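Local coordinates for protein carbohydrate kinase, pfkB family (PDB 3KTN) that probably phosphorylates a sugar acid such as 2-keto-3-deoxygluconate, as a magnesium-binding member of the PfkB (ribokinase-like) carbohydrate kinase family, at residues T36-L41 against L73-Q78; A220-L225 against Y255-N260. All coordinates share one frame; numbering follows the deposited sequence.

Contact 1 (T36-L41 against L73-Q78); sequences TGVNLL and LGISDQ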
loop_
_atom_site.group_PDB
_atom_site.type_symbol
_atom_site.label_atom_id
_atom_site.label_comp_id
_atom_site.label_asym_id
_atom_site.label_seq_id
_atom_site.Cartn_x
_atom_site.Cartn_y
_atom_site.Cartn_z
ATOM N N THR A 36 -24.398 12.105 5.754
ATOM C CA THR A 36 -25.261 12.915 4.888
ATOM C C THR A 36 -24.877 14.393 4.920
ATOM O O THR A 36 -24.681 15.003 3.873
ATOM C CB THR A 36 -26.751 12.778 5.289
ATOM O OG1 THR A 36 -27.225 11.490 4.889
ATOM C CG2 THR A 36 -27.610 13.857 4.616
ATOM N N GLY A 37 -24.759 14.958 6.117
ATOM C CA GLY A 37 -24.391 16.361 6.241
ATOM C C GLY A 37 -22.995 16.673 5.717
ATOM O O GLY A 37 -22.753 17.747 5.165
ATOM N N VAL A 38 -22.067 15.738 5.888
ATOM C CA VAL A 38 -20.700 15.938 5.413
ATOM C C VAL A 38 -20.673 15.909 3.891
ATOM O O VAL A 38 -20.106 16.802 3.259
ATOM C CB VAL A 38 -19.753 14.847 5.972
ATOM C CG1 VAL A 38 -18.314 15.099 5.520
ATOM C CG2 VAL A 38 -19.839 14.839 7.493
ATOM N N ASN A 39 -21.312 14.898 3.305
ATOM C CA ASN A 39 -21.341 14.755 1.847
ATOM C C ASN A 39 -21.980 15.969 1.198
ATOM O O ASN A 39 -21.475 16.501 0.199
ATOM C CB ASN A 39 -22.131 13.503 1.427
ATOM C CG ASN A 39 -21.633 12.240 2.108
ATOM O OD1 ASN A 39 -20.506 12.191 2.610
ATOM N ND2 ASN A 39 -22.465 11.204 2.115
ATOM N N LEU A 40 -23.105 16.390 1.761
ATOM C CA LEU A 40 -23.830 17.537 1.240
ATOM C C LEU A 40 -22.995 18.812 1.285
ATOM O O LEU A 40 -22.756 19.443 0.253
ATOM C CB LEU A 40 -25.121 17.750 2.037
ATOM C CG LEU A 40 -25.986 18.918 1.548
ATOM C CD1 LEU A 40 -26.429 18.646 0.113
ATOM C CD2 LEU A 40 -27.199 19.100 2.457
ATOM N N LEU A 41 -22.557 19.189 2.481
ATOM C CA LEU A 41 -21.772 20.406 2.644
ATOM C C LEU A 41 -20.443 20.379 1.883
ATOM O O LEU A 41 -19.996 21.414 1.366
ATOM C CB LEU A 41 -21.517 20.673 4.129
ATOM C CG LEU A 41 -22.763 20.853 5.004
ATOM C CD1 LEU A 41 -22.333 21.281 6.401
ATOM C CD2 LEU A 41 -23.705 21.886 4.381
ATOM N N LEU A 73 -12.223 19.367 3.422
ATOM C CA LEU A 73 -13.314 19.336 2.453
ATOM C C LEU A 73 -13.861 20.733 2.156
ATOM O O LEU A 73 -14.639 20.910 1.223
ATOM C CB LEU A 73 -14.447 18.445 2.972
ATOM C CG LEU A 73 -14.086 16.963 3.074
ATOM C CD1 LEU A 73 -15.121 16.224 3.928
ATOM C CD2 LEU A 73 -13.993 16.381 1.662
ATOM N N GLY A 74 -13.454 21.716 2.956
ATOM C CA GLY A 74 -13.904 23.079 2.745
ATOM C C GLY A 74 -15.057 23.474 3.648
ATOM O O GLY A 74 -15.623 24.553 3.499
ATOM N N ILE A 75 -15.406 22.603 4.589
ATOM C CA ILE A 75 -16.500 22.866 5.518
ATOM C C ILE A 75 -15.961 23.502 6.794
ATOM O O ILE A 75 -14.959 23.042 7.354
ATOM C CB ILE A 75 -17.227 21.555 5.927
ATOM C CG1 ILE A 75 -17.667 20.777 4.688
ATOM C CG2 ILE A 75 -18.456 21.877 6.770
ATOM C CD1 ILE A 75 -18.157 19.376 5.023
ATOM N N SER A 76 -16.618 24.564 7.252
ATOM C CA SER A 76 -16.204 25.225 8.483
ATOM C C SER A 76 -16.536 24.293 9.641
ATOM O O SER A 76 -17.604 23.679 9.668
ATOM C CB SER A 76 -16.963 26.541 8.673
ATOM O OG SER A 76 -16.708 27.075 9.963
ATOM N N ASP A 77 -15.624 24.199 10.601
ATOM C CA ASP A 77 -15.818 23.349 11.765
ATOM C C ASP A 77 -16.093 24.207 13.005
ATOM O O ASP A 77 -16.035 23.714 14.129
ATOM C CB ASP A 77 -14.559 22.498 11.995
ATOM C CG ASP A 77 -13.356 23.340 12.396
ATOM O OD1 ASP A 77 -13.343 24.545 12.074
ATOM O OD2 ASP A 77 -12.420 22.803 13.023
ATOM N N GLN A 78 -16.392 25.486 12.796
ATOM C CA GLN A 78 -16.650 26.406 13.905
ATOM C C GLN A 78 -17.782 25.955 14.824
ATOM O O GLN A 78 -17.703 26.132 16.039
ATOM C CB GLN A 78 -16.963 27.807 13.370
ATOM C CG GLN A 78 -18.221 27.874 12.509
ATOM C CD GLN A 78 -18.465 29.258 11.930
ATOM O OE1 GLN A 78 -18.513 30.250 12.665
ATOM N NE2 GLN A 78 -18.626 29.332 10.611
#

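Contact 2 (A220-L225 against Y255-N260); sequences AQETEL and YLYTQN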
loop_
_atom_site.group_PDB
_atom_site.type_symbol
_atom_site.label_atom_id
_atom_site.label_comp_id
_atom_site.label_asym_id
_atom_site.label_seq_id
_atom_site.Cartn_x
_atom_site.Cartn_y
_atom_site.Cartn_z
ATOM N N ALA A 220 -49.779 11.736 -14.525
ATOM C CA ALA A 220 -50.863 12.470 -13.875
ATOM C C ALA A 220 -51.085 12.005 -12.439
ATOM O O ALA A 220 -51.194 12.819 -11.524
ATOM C CB ALA A 220 -52.144 12.317 -14.679
ATOM N N GLN A 221 -51.153 10.693 -12.248
ATOM C CA GLN A 221 -51.352 10.129 -10.919
ATOM C C GLN A 221 -50.156 10.478 -10.041
ATOM O O GLN A 221 -50.308 10.919 -8.898
ATOM C CB GLN A 221 -51.484 8.608 -11.001
ATOM C CG GLN A 221 -51.588 7.936 -9.647
ATOM C CD GLN A 221 -51.380 6.440 -9.725
ATOM O OE1 GLN A 221 -52.163 5.723 -10.348
ATOM N NE2 GLN A 221 -50.317 5.957 -9.091
ATOM N N GLU A 222 -48.967 10.264 -10.597
ATOM C CA GLU A 222 -47.706 10.532 -9.918
ATOM C C GLU A 222 -47.645 11.971 -9.415
ATOM O O GLU A 222 -47.408 12.219 -8.231
ATOM C CB GLU A 222 -46.551 10.259 -10.886
ATOM C CG GLU A 222 -45.163 10.486 -10.320
ATOM C CD GLU A 222 -44.862 9.601 -9.129
ATOM O OE1 GLU A 222 -45.403 9.865 -8.035
ATOM O OE2 GLU A 222 -44.088 8.633 -9.292
ATOM N N THR A 223 -47.864 12.915 -10.323
ATOM C CA THR A 223 -47.832 14.333 -9.992
ATOM C C THR A 223 -48.916 14.737 -8.986
ATOM O O THR A 223 -48.667 15.543 -8.086
ATOM C CB THR A 223 -47.992 15.197 -11.262
ATOM O OG1 THR A 223 -46.980 14.845 -12.214
ATOM C CG2 THR A 223 -47.863 16.673 -10.923
ATOM N N GLU A 224 -50.117 14.182 -9.138
ATOM C CA GLU A 224 -51.225 14.501 -8.239
ATOM C C GLU A 224 -50.859 14.173 -6.795
ATOM O O GLU A 224 -51.079 14.978 -5.893
ATOM C CB GLU A 224 -52.484 13.719 -8.647
ATOM C CG GLU A 224 -53.785 14.178 -7.984
ATOM C CD GLU A 224 -53.897 13.798 -6.513
ATOM O OE1 GLU A 224 -53.649 12.622 -6.170
ATOM O OE2 GLU A 224 -54.247 14.676 -5.699
ATOM N N LEU A 225 -50.300 12.988 -6.585
ATOM C CA LEU A 225 -49.907 12.564 -5.250
ATOM C C LEU A 225 -48.839 13.465 -4.627
ATOM O O LEU A 225 -48.961 13.874 -3.471
ATOM C CB LEU A 225 -49.399 11.121 -5.290
ATOM C CG LEU A 225 -48.705 10.593 -4.032
ATOM C CD1 LEU A 225 -49.505 10.950 -2.796
ATOM C CD2 LEU A 225 -48.545 9.089 -4.142
ATOM N N TYR A 255 -35.860 14.282 -10.752
ATOM C CA TYR A 255 -37.113 15.017 -10.880
ATOM C C TYR A 255 -37.169 16.111 -9.830
ATOM O O TYR A 255 -36.617 15.968 -8.735
ATOM C CB TYR A 255 -38.317 14.081 -10.739
ATOM C CG TYR A 255 -38.293 13.233 -9.495
ATOM C CD1 TYR A 255 -38.550 13.789 -8.242
ATOM C CD2 TYR A 255 -37.970 11.874 -9.565
ATOM C CE1 TYR A 255 -38.483 13.019 -7.091
ATOM C CE2 TYR A 255 -37.900 11.096 -8.419
ATOM C CZ TYR A 255 -38.158 11.680 -7.185
ATOM O OH TYR A 255 -38.086 10.919 -6.047
ATOM N N LEU A 256 -37.825 17.212 -10.185
ATOM C CA LEU A 256 -37.968 18.361 -9.300
ATOM C C LEU A 256 -39.392 18.906 -9.411
ATOM O O LEU A 256 -39.818 19.338 -10.486
ATOM C CB LEU A 256 -36.953 19.438 -9.691
ATOM C CG LEU A 256 -37.003 20.811 -9.019
ATOM C CD1 LEU A 256 -36.880 20.678 -7.508
ATOM C CD2 LEU A 256 -35.877 21.664 -9.580
ATOM N N TYR A 257 -40.121 18.878 -8.298
ATOM C CA TYR A 257 -41.506 19.356 -8.261
ATOM C C TYR A 257 -41.693 20.609 -7.416
ATOM O O TYR A 257 -40.924 20.891 -6.494
ATOM C CB TYR A 257 -42.438 18.300 -7.656
ATOM C CG TYR A 257 -42.644 17.031 -8.447
ATOM C CD1 TYR A 257 -43.715 16.901 -9.332
ATOM C CD2 TYR A 257 -41.805 15.934 -8.262
ATOM C CE1 TYR A 257 -43.947 15.703 -10.006
ATOM C CE2 TYR A 257 -42.025 14.737 -8.931
ATOM C CZ TYR A 257 -43.095 14.626 -9.798
ATOM O OH TYR A 257 -43.309 13.433 -10.446
ATOM N N THR A 258 -42.738 21.351 -7.753
ATOM C CA THR A 258 -43.152 22.533 -7.011
ATOM C C THR A 258 -44.634 22.215 -6.869
ATOM O O THR A 258 -45.094 21.193 -7.382
ATOM C CB THR A 258 -43.002 23.838 -7.811
ATOM O OG1 THR A 258 -43.843 23.788 -8.967
ATOM C CG2 THR A 258 -41.558 24.044 -8.236
ATOM N N GLN A 259 -45.389 23.060 -6.186
ATOM C CA GLN A 259 -46.806 22.778 -6.048
ATOM C C GLN A 259 -47.516 22.904 -7.394
ATOM O O GLN A 259 -48.560 22.288 -7.605
ATOM C CB GLN A 259 -47.436 23.711 -5.008
ATOM C CG GLN A 259 -47.036 23.360 -3.584
ATOM C CD GLN A 259 -47.639 24.280 -2.545
ATOM O OE1 GLN A 259 -48.855 24.450 -2.479
ATOM N NE2 GLN A 259 -46.788 24.874 -1.717
ATOM N N ASN A 260 -46.932 23.664 -8.317
ATOM C CA ASN A 260 -47.548 23.865 -9.625
ATOM C C ASN A 260 -46.715 23.482 -10.850
ATOM O O ASN A 260 -47.090 23.806 -11.976
ATOM C CB ASN A 260 -47.980 25.325 -9.757
ATOM C CG ASN A 260 -48.853 25.773 -8.607
ATOM O OD1 ASN A 260 -49.921 25.207 -8.365
ATOM N ND2 ASN A 260 -48.403 26.789 -7.882
#

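Contact 1 (T36-L41 against L73-Q78)
V38 and L41, three residues, nearly one turn, apart on helix 36-46, meet L73 and I75 of the loop that carries the chain from helix 61-72 into strand 80-82, within the Rossmann-like alpha/beta core of a ribokinase-type fold. The side chains that meet are all aliphatic, and the contact is small, with 181 Å² buried over both sides.

At V38 the branch CG1 does the touching. It lies anti to the backbone N (chi1 -178°), and from there it reaches L73 CD1 at 3.7 Å, the two side chains crossing at about a right angle. The carbonyl of V38 also takes part, since its O lies 3.7 Å from I75 CD1, a van der Waals approach by a methyl group. Outside the pair, V38 packs on L70 of helix 61-72. Between L73 and I75, G74, with positive phi (98°), closes the end of the preceding helix in a Schellman motif, and the chain turns there.

N39 and L40 turn to other neighbours: N39 ND2 bonds to D280 OD2, and L40 rests on A284 and L287 of helix 278-291.

L41 has its CA 6.5 Å from that of I75, the nearest pair of CA atoms across the two segments. Its side chain crosses that of I75 nearly perpendicularly, and both also lean on T51 of strand 50-57. Both branches of I75 are used: CD1, at the end of the longer one, reaches L41 CB at 3.7 Å, while CG2 lies 3.9 Å from L41 CD1.

Contact 2 (A220-L225 against Y255-N260)
Helix 218-233 passes the end of strand 250-257 with the nearest CA atoms, those of T223 and Y257, 8.3 Å apart. Y257 bridges this gap with its ring, and its side chain sets out toward the helix. With CG anti to the carbonyl carbon (chi1 -67°), the ring extends until CE1 comes to T223 and OH to E222.

T223 meets the ring at its edge: OG1 lies in the ring plane, 3.8 Å from Y257 CE1, and T223 CG2 is 4.1 Å from the same carbon. That hydroxyl is hydrogen-bonded to E219 O, one turn back in the helix; its approach to CE1 is at van der Waals distance. The strand belongs to the large mixed sheet of the ribokinase-like fold, where it runs antiparallel between strands 237-245 and 262-269, and the helix packs against this part of the sheet. Y257 also touches I226 and M230 farther along that helix, and its ring stacks with that of Y262.

E222 comes to the phenol end through its aliphatic part, CG standing 3.5 Å from Y257 OH. Its chain is bent at chi2 (61°), and the carboxylate plane is inclined 63° to the ring. E222 OE1 forms a long, weak ion pair with R201 NE, while T258 O, just past the tyrosine, accepts a hydrogen bond from Q227 NE2 of the helix.

The two contacts share no element of structure: their centres are 31 Å apart, on opposite sides of the chain's centre, and their nearest atoms stay about 13 Å apart. Contact 1 is the more interior, with three of its four touching residues buried, while contact 2 is partly buried; the centre of contact 1 is about 12 Å, and that of contact 2 about 21 Å, from the centre of the chain. Chemistry follows place. Aliphatic side chains and one backbone carbonyl meet in 36-41 against 73-78, whereas 220-225 against 255-260 sets one aromatic ring beside a threonine and a glutamate. The side chain of V38 is about 12 Å from the bound magnesium ion; contact 2 lies away from the metal site.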